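Side-chain contacts in Lin2634 protein (Listeria innocua, PDB 3MZO), which is probably a metal-dependent phosphohydrolase of the HD-domain superfamily, related to YfbR-like 5'-deoxynucleotidases, and carries bound calcium in the crystal: residues L134-K139 with A177-F182; V140-E145 with V160-E165; E145-I150 with K194-T199; E165-I170 with Y181-I186. All coordinates share one frame; numbering follows the deposited sequence.

Interaction 1 (L134-K139 with A177-F182). With CA (calcium ion), chain K.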
# COMPACT_ATOMS: atom_id res chain seq x y z
N LEU B 134 -12.78 -7.82 29.67
CA LEU B 134 -12.80 -7.79 28.19
C LEU B 134 -13.60 -6.60 27.70
O LEU B 134 -13.17 -5.92 26.76
CB LEU B 134 -13.38 -9.08 27.60
CG LEU B 134 -13.58 -9.09 26.06
CD1 LEU B 134 -12.33 -8.75 25.25
CD2 LEU B 134 -14.18 -10.43 25.62
N ALA B 135 -14.76 -6.35 28.32
CA ALA B 135 -15.60 -5.23 27.90
C ALA B 135 -14.83 -3.91 27.98
O ALA B 135 -14.84 -3.13 27.02
CB ALA B 135 -16.98 -5.15 28.71
N ILE B 136 -14.16 -3.65 29.10
CA ILE B 136 -13.52 -2.36 29.26
C ILE B 136 -12.27 -2.27 28.39
O ILE B 136 -11.95 -1.19 27.89
CB ILE B 136 -13.21 -1.97 30.71
CG1 ILE B 136 -12.23 -2.94 31.37
CG2 ILE B 136 -14.52 -1.89 31.56
CD1 ILE B 136 -11.85 -2.55 32.83
N SER B 137 -11.58 -3.40 28.20
CA SER B 137 -10.31 -3.42 27.45
C SER B 137 -10.48 -3.12 25.96
O SER B 137 -9.67 -2.41 25.35
CB SER B 137 -9.62 -4.79 27.65
OG SER B 137 -9.19 -4.93 29.01
N ASP B 138 -11.53 -3.69 25.38
CA ASP B 138 -11.96 -3.42 24.01
C ASP B 138 -12.30 -1.92 23.84
O ASP B 138 -11.86 -1.27 22.88
CB ASP B 138 -13.17 -4.32 23.72
CG ASP B 138 -13.54 -4.37 22.25
OD1 ASP B 138 -12.72 -4.00 21.39
OD2 ASP B 138 -14.68 -4.80 21.96
N LYS B 139 -13.06 -1.35 24.77
CA LYS B 139 -13.38 0.07 24.71
C LYS B 139 -12.16 0.96 24.93
O LYS B 139 -12.06 2.01 24.34
CB LYS B 139 -14.49 0.46 25.70
CG LYS B 139 -15.85 -0.17 25.42
CD LYS B 139 -16.37 0.11 24.02
CE LYS B 139 -17.71 -0.61 23.80
NZ LYS B 139 -18.32 -0.14 22.57
N ALA B 177 -12.14 -1.78 40.29
CA ALA B 177 -10.79 -1.24 40.58
C ALA B 177 -10.07 -0.84 39.28
O ALA B 177 -9.45 0.22 39.22
CB ALA B 177 -9.97 -2.25 41.37
N SER B 178 -10.17 -1.68 38.25
CA SER B 178 -9.63 -1.38 36.90
C SER B 178 -9.99 0.00 36.36
O SER B 178 -9.11 0.77 35.94
CB SER B 178 -10.15 -2.41 35.88
OG SER B 178 -9.63 -3.68 36.16
N VAL B 179 -11.28 0.31 36.35
CA VAL B 179 -11.77 1.56 35.81
C VAL B 179 -11.48 2.70 36.78
O VAL B 179 -11.20 3.82 36.33
CB VAL B 179 -13.28 1.48 35.44
CG1 VAL B 179 -13.82 2.87 34.98
CG2 VAL B 179 -13.50 0.42 34.39
N LYS B 180 -11.51 2.44 38.09
CA LYS B 180 -11.11 3.48 39.04
C LYS B 180 -9.68 3.85 38.72
O LYS B 180 -9.33 5.04 38.66
CB LYS B 180 -11.20 3.01 40.51
CG LYS B 180 -12.61 2.98 41.12
CD LYS B 180 -12.52 2.52 42.59
CE LYS B 180 -13.73 1.74 43.04
NZ LYS B 180 -14.94 2.58 43.07
N TYR B 181 -8.83 2.85 38.51
CA TYR B 181 -7.45 3.14 38.16
C TYR B 181 -7.35 3.91 36.85
O TYR B 181 -6.65 4.91 36.78
CB TYR B 181 -6.59 1.87 38.05
CG TYR B 181 -5.15 2.25 37.86
CD1 TYR B 181 -4.35 2.54 38.97
CD2 TYR B 181 -4.61 2.42 36.59
CE1 TYR B 181 -3.03 2.93 38.82
CE2 TYR B 181 -3.28 2.81 36.43
CZ TYR B 181 -2.50 3.06 37.55
OH TYR B 181 -1.21 3.46 37.42
N PHE B 182 -8.03 3.44 35.82
CA PHE B 182 -8.03 4.14 34.52
C PHE B 182 -8.39 5.64 34.60
O PHE B 182 -7.70 6.48 34.01
CB PHE B 182 -8.94 3.42 33.51
CG PHE B 182 -9.07 4.16 32.20
CD1 PHE B 182 -8.16 3.96 31.18
CD2 PHE B 182 -10.10 5.09 32.01
CE1 PHE B 182 -8.24 4.65 30.00
CE2 PHE B 182 -10.22 5.79 30.81
CZ PHE B 182 -9.25 5.56 29.80
CA CA K . -13.29 -5.67 19.49
O HOH W 1 -15.56 -7.00 19.51

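Interaction 2 (V140-E145 with V160-E165)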
# COMPACT_ATOMS: atom_id res chain seq x y z
N VAL B 140 -11.24 0.53 25.77
CA VAL B 140 -10.00 1.30 25.94
C VAL B 140 -9.24 1.34 24.61
O VAL B 140 -8.69 2.40 24.28
CB VAL B 140 -9.10 0.79 27.08
CG1 VAL B 140 -7.71 1.38 26.97
CG2 VAL B 140 -9.75 1.12 28.44
N ASP B 141 -9.18 0.24 23.87
CA ASP B 141 -8.42 0.26 22.60
C ASP B 141 -9.13 1.18 21.60
O ASP B 141 -8.49 1.94 20.89
CB ASP B 141 -8.20 -1.12 21.99
CG ASP B 141 -7.29 -1.06 20.75
OD1 ASP B 141 -6.20 -0.47 20.82
OD2 ASP B 141 -7.67 -1.57 19.68
N LEU B 142 -10.45 1.11 21.56
CA LEU B 142 -11.26 1.96 20.70
C LEU B 142 -11.05 3.43 21.07
O LEU B 142 -10.97 4.31 20.21
CB LEU B 142 -12.71 1.56 20.87
CG LEU B 142 -13.74 1.94 19.82
CD1 LEU B 142 -13.42 1.38 18.44
CD2 LEU B 142 -15.10 1.46 20.32
N LEU B 143 -10.95 3.71 22.36
CA LEU B 143 -10.68 5.04 22.85
C LEU B 143 -9.30 5.54 22.40
O LEU B 143 -9.15 6.68 21.97
CB LEU B 143 -10.79 5.07 24.39
CG LEU B 143 -10.79 6.44 25.08
CD1 LEU B 143 -12.22 7.01 25.17
CD2 LEU B 143 -10.18 6.33 26.48
N TYR B 144 -8.28 4.69 22.51
CA TYR B 144 -6.93 5.04 21.99
C TYR B 144 -6.90 5.26 20.46
O TYR B 144 -6.22 6.18 19.96
CB TYR B 144 -5.87 4.00 22.45
CG TYR B 144 -5.29 4.38 23.80
CD1 TYR B 144 -5.98 4.11 24.97
CD2 TYR B 144 -4.07 5.07 23.89
CE1 TYR B 144 -5.48 4.51 26.21
CE2 TYR B 144 -3.55 5.46 25.11
CZ TYR B 144 -4.27 5.16 26.27
OH TYR B 144 -3.78 5.51 27.49
N GLU B 145 -7.57 4.41 19.72
CA GLU B 145 -7.59 4.54 18.25
C GLU B 145 -8.28 5.84 17.86
O GLU B 145 -7.82 6.55 17.01
CB GLU B 145 -8.38 3.44 17.58
CG GLU B 145 -7.81 2.06 17.49
CD GLU B 145 -8.83 1.08 16.87
OE1 GLU B 145 -10.01 1.10 17.29
OE2 GLU B 145 -8.45 0.27 15.98
N VAL B 160 -14.77 11.60 17.13
CA VAL B 160 -15.23 12.21 18.38
C VAL B 160 -16.40 11.42 18.95
O VAL B 160 -16.51 11.21 20.17
CB VAL B 160 -15.67 13.67 18.16
CG1 VAL B 160 -16.61 14.15 19.31
CG2 VAL B 160 -14.44 14.57 18.02
N GLU B 161 -17.27 10.95 18.06
CA GLU B 161 -18.43 10.16 18.47
C GLU B 161 -18.02 8.81 19.03
O GLU B 161 -18.60 8.34 20.02
CB GLU B 161 -19.40 9.96 17.29
CG GLU B 161 -20.09 11.24 16.83
CD GLU B 161 -20.69 11.12 15.41
OE1 GLU B 161 -20.92 9.98 14.93
OE2 GLU B 161 -20.90 12.18 14.76
N ILE B 162 -17.03 8.17 18.42
CA ILE B 162 -16.51 6.89 18.91
C ILE B 162 -15.87 7.06 20.32
O ILE B 162 -16.10 6.27 21.22
CB ILE B 162 -15.46 6.30 17.92
CG1 ILE B 162 -16.14 5.89 16.59
CG2 ILE B 162 -14.72 5.09 18.53
CD1 ILE B 162 -15.20 5.74 15.38
N TYR B 163 -15.05 8.10 20.46
CA TYR B 163 -14.38 8.40 21.70
C TYR B 163 -15.43 8.61 22.82
O TYR B 163 -15.32 8.05 23.92
CB TYR B 163 -13.51 9.65 21.51
CG TYR B 163 -12.83 10.14 22.75
CD1 TYR B 163 -13.46 11.06 23.60
CD2 TYR B 163 -11.56 9.69 23.10
CE1 TYR B 163 -12.84 11.52 24.76
CE2 TYR B 163 -10.93 10.15 24.25
CZ TYR B 163 -11.57 11.06 25.08
OH TYR B 163 -10.94 11.51 26.22
N SER B 164 -16.46 9.39 22.50
CA SER B 164 -17.51 9.70 23.46
C SER B 164 -18.23 8.44 23.93
O SER B 164 -18.45 8.25 25.13
CB SER B 164 -18.47 10.71 22.84
OG SER B 164 -17.76 11.89 22.52
N GLU B 165 -18.57 7.57 22.98
CA GLU B 165 -19.26 6.33 23.27
C GLU B 165 -18.39 5.42 24.11
O GLU B 165 -18.88 4.82 25.06
CB GLU B 165 -19.68 5.61 21.99
CG GLU B 165 -20.49 4.29 22.20
CD GLU B 165 -19.64 3.04 22.59
OE1 GLU B 165 -18.46 2.89 22.17
OE2 GLU B 165 -20.18 2.18 23.32

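Interaction 3 (E145-I150 with K194-T199)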
# COMPACT_ATOMS: atom_id res chain seq x y z
N GLU B 145 -7.57 4.41 19.72
CA GLU B 145 -7.59 4.54 18.25
C GLU B 145 -8.28 5.84 17.86
O GLU B 145 -7.82 6.55 17.01
CB GLU B 145 -8.38 3.44 17.58
CG GLU B 145 -7.81 2.06 17.49
CD GLU B 145 -8.83 1.08 16.87
OE1 GLU B 145 -10.01 1.10 17.29
OE2 GLU B 145 -8.45 0.27 15.98
N SER B 146 -9.41 6.15 18.49
CA SER B 146 -10.17 7.32 18.11
C SER B 146 -9.43 8.59 18.61
O SER B 146 -9.39 9.62 17.91
CB SER B 146 -11.60 7.22 18.62
OG SER B 146 -11.67 7.31 20.04
N PHE B 147 -8.83 8.47 19.79
CA PHE B 147 -8.03 9.53 20.38
C PHE B 147 -6.88 9.91 19.45
O PHE B 147 -6.64 11.09 19.20
CB PHE B 147 -7.48 9.05 21.74
CG PHE B 147 -6.61 10.03 22.43
CD1 PHE B 147 -7.16 10.99 23.27
CD2 PHE B 147 -5.23 10.00 22.27
CE1 PHE B 147 -6.34 11.93 23.94
CE2 PHE B 147 -4.41 10.92 22.94
CZ PHE B 147 -4.97 11.90 23.77
N GLY B 148 -6.21 8.90 18.92
CA GLY B 148 -5.09 9.11 18.01
C GLY B 148 -5.54 9.92 16.81
O GLY B 148 -4.88 10.87 16.44
N GLU B 149 -6.67 9.55 16.23
CA GLU B 149 -7.19 10.28 15.07
C GLU B 149 -7.56 11.73 15.39
O GLU B 149 -7.26 12.65 14.62
CB GLU B 149 -8.36 9.50 14.45
CG GLU B 149 -7.92 8.10 13.88
CD GLU B 149 -6.85 8.20 12.78
OE1 GLU B 149 -6.99 9.06 11.89
OE2 GLU B 149 -5.89 7.39 12.78
N ILE B 150 -8.19 11.94 16.54
CA ILE B 150 -8.61 13.26 16.95
C ILE B 150 -7.42 14.17 17.21
O ILE B 150 -7.43 15.34 16.83
CB ILE B 150 -9.49 13.19 18.22
CG1 ILE B 150 -10.81 12.49 17.89
CG2 ILE B 150 -9.75 14.59 18.78
CD1 ILE B 150 -11.50 11.92 19.13
N LYS B 194 0.60 16.67 24.65
CA LYS B 194 0.94 17.96 24.01
C LYS B 194 0.12 18.20 22.76
O LYS B 194 0.14 17.39 21.85
CB LYS B 194 2.43 17.99 23.66
CG LYS B 194 3.35 18.06 24.88
N GLY B 195 -0.59 19.33 22.71
CA GLY B 195 -1.45 19.71 21.57
C GLY B 195 -2.94 19.44 21.80
O GLY B 195 -3.80 19.95 21.06
N ILE B 196 -3.25 18.65 22.83
CA ILE B 196 -4.63 18.22 23.04
C ILE B 196 -5.58 19.36 23.46
O ILE B 196 -6.80 19.26 23.30
CB ILE B 196 -4.68 17.07 24.06
CG1 ILE B 196 -5.90 16.19 23.79
CG2 ILE B 196 -4.58 17.62 25.51
CD1 ILE B 196 -6.68 15.83 25.02
N GLU B 197 -5.02 20.43 24.01
CA GLU B 197 -5.80 21.64 24.31
C GLU B 197 -6.26 22.41 23.04
O GLU B 197 -6.97 23.41 23.16
CB GLU B 197 -5.03 22.58 25.25
CG GLU B 197 -3.90 23.40 24.58
CD GLU B 197 -2.75 22.55 24.06
OE1 GLU B 197 -2.31 21.63 24.78
OE2 GLU B 197 -2.28 22.82 22.93
N LYS B 198 -5.81 21.98 21.86
CA LYS B 198 -6.31 22.49 20.56
C LYS B 198 -7.47 21.68 20.02
O LYS B 198 -8.07 22.06 19.01
CB LYS B 198 -5.20 22.44 19.51
CG LYS B 198 -4.01 23.26 19.89
CD LYS B 198 -2.87 23.04 18.93
CE LYS B 198 -1.68 23.86 19.37
NZ LYS B 198 -0.52 23.78 18.45
N THR B 199 -7.76 20.55 20.65
CA THR B 199 -8.86 19.69 20.28
C THR B 199 -9.99 20.01 21.24
O THR B 199 -9.81 20.79 22.18
CB THR B 199 -8.49 18.20 20.46
OG1 THR B 199 -8.62 17.85 21.85
CG2 THR B 199 -7.03 17.93 20.01

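Interaction 4 (E165-I170 with Y181-I186)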
# COMPACT_ATOMS: atom_id res chain seq x y z
N GLU B 165 -18.57 7.57 22.98
CA GLU B 165 -19.26 6.33 23.27
C GLU B 165 -18.39 5.42 24.11
O GLU B 165 -18.88 4.82 25.06
CB GLU B 165 -19.68 5.61 21.99
CG GLU B 165 -20.49 4.29 22.20
CD GLU B 165 -19.64 3.04 22.59
OE1 GLU B 165 -18.46 2.89 22.17
OE2 GLU B 165 -20.18 2.18 23.32
N ALA B 166 -17.12 5.32 23.73
CA ALA B 166 -16.18 4.45 24.42
C ALA B 166 -16.00 4.93 25.87
O ALA B 166 -16.17 4.14 26.79
CB ALA B 166 -14.84 4.37 23.64
N LEU B 167 -15.72 6.21 26.08
CA LEU B 167 -15.58 6.72 27.44
C LEU B 167 -16.88 6.57 28.27
O LEU B 167 -16.84 6.08 29.40
CB LEU B 167 -15.08 8.16 27.44
CG LEU B 167 -14.60 8.72 28.79
CD1 LEU B 167 -13.47 7.85 29.48
CD2 LEU B 167 -14.14 10.15 28.57
N ALA B 168 -18.01 6.93 27.68
CA ALA B 168 -19.31 6.73 28.33
C ALA B 168 -19.44 5.30 28.84
O ALA B 168 -19.76 5.07 30.00
CB ALA B 168 -20.44 7.06 27.36
N THR B 169 -19.17 4.33 27.97
CA THR B 169 -19.25 2.93 28.36
C THR B 169 -18.25 2.55 29.47
O THR B 169 -18.64 1.93 30.45
CB THR B 169 -19.05 2.04 27.13
OG1 THR B 169 -20.00 2.43 26.15
CG2 THR B 169 -19.27 0.57 27.45
N ILE B 170 -16.98 2.95 29.34
CA ILE B 170 -16.01 2.72 30.41
C ILE B 170 -16.55 3.23 31.78
O ILE B 170 -16.38 2.57 32.82
CB ILE B 170 -14.63 3.38 30.06
CG1 ILE B 170 -13.98 2.63 28.90
CG2 ILE B 170 -13.69 3.36 31.26
CD1 ILE B 170 -12.80 3.34 28.27
N TYR B 181 -8.83 2.85 38.51
CA TYR B 181 -7.45 3.14 38.16
C TYR B 181 -7.35 3.91 36.85
O TYR B 181 -6.65 4.91 36.78
CB TYR B 181 -6.59 1.87 38.05
CG TYR B 181 -5.15 2.25 37.86
CD1 TYR B 181 -4.35 2.54 38.97
CD2 TYR B 181 -4.61 2.42 36.59
CE1 TYR B 181 -3.03 2.93 38.82
CE2 TYR B 181 -3.28 2.81 36.43
CZ TYR B 181 -2.50 3.06 37.55
OH TYR B 181 -1.21 3.46 37.42
N PHE B 182 -8.03 3.44 35.82
CA PHE B 182 -8.03 4.14 34.52
C PHE B 182 -8.39 5.64 34.60
O PHE B 182 -7.70 6.48 34.01
CB PHE B 182 -8.94 3.42 33.51
CG PHE B 182 -9.07 4.16 32.20
CD1 PHE B 182 -8.16 3.96 31.18
CD2 PHE B 182 -10.10 5.09 32.01
CE1 PHE B 182 -8.24 4.65 30.00
CE2 PHE B 182 -10.22 5.79 30.81
CZ PHE B 182 -9.25 5.56 29.80
N LEU B 183 -9.46 5.98 35.32
CA LEU B 183 -9.94 7.36 35.39
C LEU B 183 -9.01 8.23 36.23
O LEU B 183 -8.75 9.38 35.89
CB LEU B 183 -11.35 7.41 35.98
CG LEU B 183 -12.42 6.70 35.16
CD1 LEU B 183 -13.64 6.44 36.04
CD2 LEU B 183 -12.77 7.54 33.91
N LYS B 184 -8.51 7.68 37.33
CA LYS B 184 -7.62 8.43 38.20
C LYS B 184 -6.24 8.73 37.55
O LYS B 184 -5.73 9.85 37.63
CB LYS B 184 -7.44 7.67 39.52
CG LYS B 184 -6.70 8.41 40.62
CD LYS B 184 -6.34 7.48 41.79
CE LYS B 184 -5.50 8.21 42.84
NZ LYS B 184 -5.36 7.40 44.06
N GLU B 185 -5.66 7.73 36.90
CA GLU B 185 -4.26 7.83 36.48
C GLU B 185 -4.03 7.87 34.98
O GLU B 185 -3.17 8.63 34.51
CB GLU B 185 -3.46 6.66 37.07
CG GLU B 185 -3.46 6.60 38.58
CD GLU B 185 -2.72 7.76 39.24
OE1 GLU B 185 -1.96 8.49 38.55
OE2 GLU B 185 -2.89 7.92 40.47
N ILE B 186 -4.80 7.12 34.21
CA ILE B 186 -4.50 6.98 32.78
C ILE B 186 -5.20 8.08 31.98
O ILE B 186 -4.57 8.72 31.17
CB ILE B 186 -4.88 5.59 32.27
CG1 ILE B 186 -4.12 4.52 33.08
CG2 ILE B 186 -4.62 5.45 30.74
CD1 ILE B 186 -4.53 3.11 32.71

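Interaction 1 (L134-K139 with A177-F182)
I136 reaches V179 and S178 through an unusual first torsion: its CG1 branch stands between the backbone N and the carbonyl carbon (chi1 62°), and the outer bond is extended (chi2 178°), which drives CD1 straight out from the helix toward the other segment. V179 answers with CG2, which sits beside its own backbone N because CG1 takes the position anti to that N (chi1 175°). The CD1 methyl of I136 comes within 3.7 Å of CG2 of V179, and I136 CG2 lies 3.8 Å from the same V179 methyl, so both branches of the isoleucine bear on one branch of the valine. CD1 of I136 also presses on CB of S178 at 3.5 Å, a tight carbon pair. The hydroxyl of that serine is engaged beyond the two segments, where S178 OG hydrogen-bonds to E49. No hydrogen bond crosses between the segments, and the three touching residues are all buried.

Two residues on, D138 binds the calcium ion through OD1 at 2.6 Å, with a water 2.6 Å from the same calcium. H34, H68 and D69 complete this HD-type site, and K125 makes a salt bridge to OD2 of D138. The same helix packs, on another of its faces, against helix 177-191. Around the contact, helix 31-51 brings F45 against S178 and several side chains against S137, Y173 touches I136 from the loop, and I170 of helix 158-172 lies against V179.

Interaction 2 (V140-E145 with V160-E165)
The antiparallel helix pair formed by 129-151 and 158-172, consecutive in the chain, is closed here by L142 against I162 and L143 against Y163. The two short helical segments approach to 8.6 Å between axes, and their directions differ by 150°. Backbones come close at L143 and Y163, whose CA atoms are 5.1 Å apart.

In L143, CG stands anti to the backbone N (chi1 -169°), and together with a chi2 of 88° this puts CD1 over one face of the Y163 ring. The methyl lies 3.8 Å from the ring centroid, displaced toward the rim on the CD2 and CE2 side, in a CH-pi contact. The same L143 CD1 is 3.5 Å from Y163 O, so it is wedged between the ring and the backbone of one residue. The phenol end points on toward helix 201-211, where Y163 OH hydrogen-bonds to T205.

Alongside, L142 and I162 meet at about a right angle: CG2 of I162 fits against the branch point of L142, with CG at 3.5 Å and CD1 a little farther. At the margin, the carboxylate of E165 passes L142 CD2 without a polar contact; its OE1 is in a salt bridge with K139, and T169 lies within hydrogen-bonding reach of OE2. L142 is only about 6 Å, side chain to side chain, from the calcium ligands H34 and D138, which places this apolar layer just behind the metal site.

Two consecutive antiparallel helices joined by apolar side chains form a helical hairpin, here within the all-helical HD-domain fold.

Interaction 3 (E145-I150 with K194-T199)
The phenyl ring of F147 is the flat group here, and CD1 of I196 comes up to it obliquely, 4.1 Å from CE1, in a plain apolar contact. The two side chains cross at about a right angle. M190 and L201, from the helices at either end of the loop, and E193 of the loop also touch F147. That loop links helix 177-191 to helix 201-211, and a short 3-10 turn, 196-198, lies within it; this is where the C-terminal part of the chain folds back on the C-terminal end of helix 129-151.

F147 is carried outward with CG anti to its backbone N (chi1 179°), so the ring extends well past the helix surface to reach the isoleucine. One turn along, I150 makes the second touch. Its CG2 methyl is 4.2 Å from CB of T199, and CG2 of the threonine is 4.1 Å from the carbonyl O of I150. All these approaches are relaxed, and no hydrogen bond joins the segments. L191, L201 and P202 also touch I196, while Y163 of helix 158-172 and L201 of helix 201-211 pack against I150. The contact lies away from the calcium-binding residues.

Backbone conformation and polar bonds shape the loop: G195 adopts a positive phi that a side chain would not tolerate, and T199 OG1 accepts from L201 N in an ST turn leading into the last helix. As donor, the same OG1 of T199 reaches I196 O at 2.7 Å, in the carbonyl plane and on a lone pair, with a C=O...O angle of 141°.

Interaction 4 (E165-I170 with Y181-I186)
F182 meets L167 and I170 of helix 158-172 along the CD2-CE2 side of its ring. L167 arrives at the rim, close to the ring plane, with CD1 4.1 Å from F182 CE2. I170 comes in obliquely: its CG2 is likewise 4.1 Å from CD2 of the ring, and the two side chains cross at nearly a right angle. That methyl is available because it stands anti to the backbone N of I170, with CG1 beside that N (chi1 -69°).

L167 has a second, more distant neighbour in L183, CD1 to CD2 at 4.5 Å. The single methyl CD1 of L167 thus faces the ring edge and the leucine that follows F182 in sequence.

The helical segments are well separated, 12.2 Å between axes and inclined at 121°, so the side chains have to bridge a wide spacing. Others take part in filling it: L143 of helix 129-151 packs on both L167 and F182, V140 touches I170, and L187 lies against L167 and F182. Helix 201-211 covers L167 through T205 and I208.

Nothing polar passes between the two segments, and the approaches are those of ordinary van der Waals contact; cohesion here should come from excluding water from methyls and ring rather than from any directional bond.

Helix 129-151 runs through interactions 1, 2 and 3, meeting helix 177-191, helix 158-172 and the loop before the last helix in turn; interaction 4 joins two of those partners to each other. Interactions 1 and 4 have centres 7 Å apart and share Y181 and F182; the CZ of F182 lies 3.5 Å from CD2 of L143 in interaction 2. A salt bridge from K139 NZ to E165 OE1 (3.1 Å) ties interaction 1 to interactions 2 and 4. Interaction 3 adjoins interaction 2, with I150 CD1 3.9 Å from Y163 CB. D138 of interaction 1 is a ligand of the calcium site, while the side chain of L142 in interaction 2 lies about 7 Å from a calcium ion.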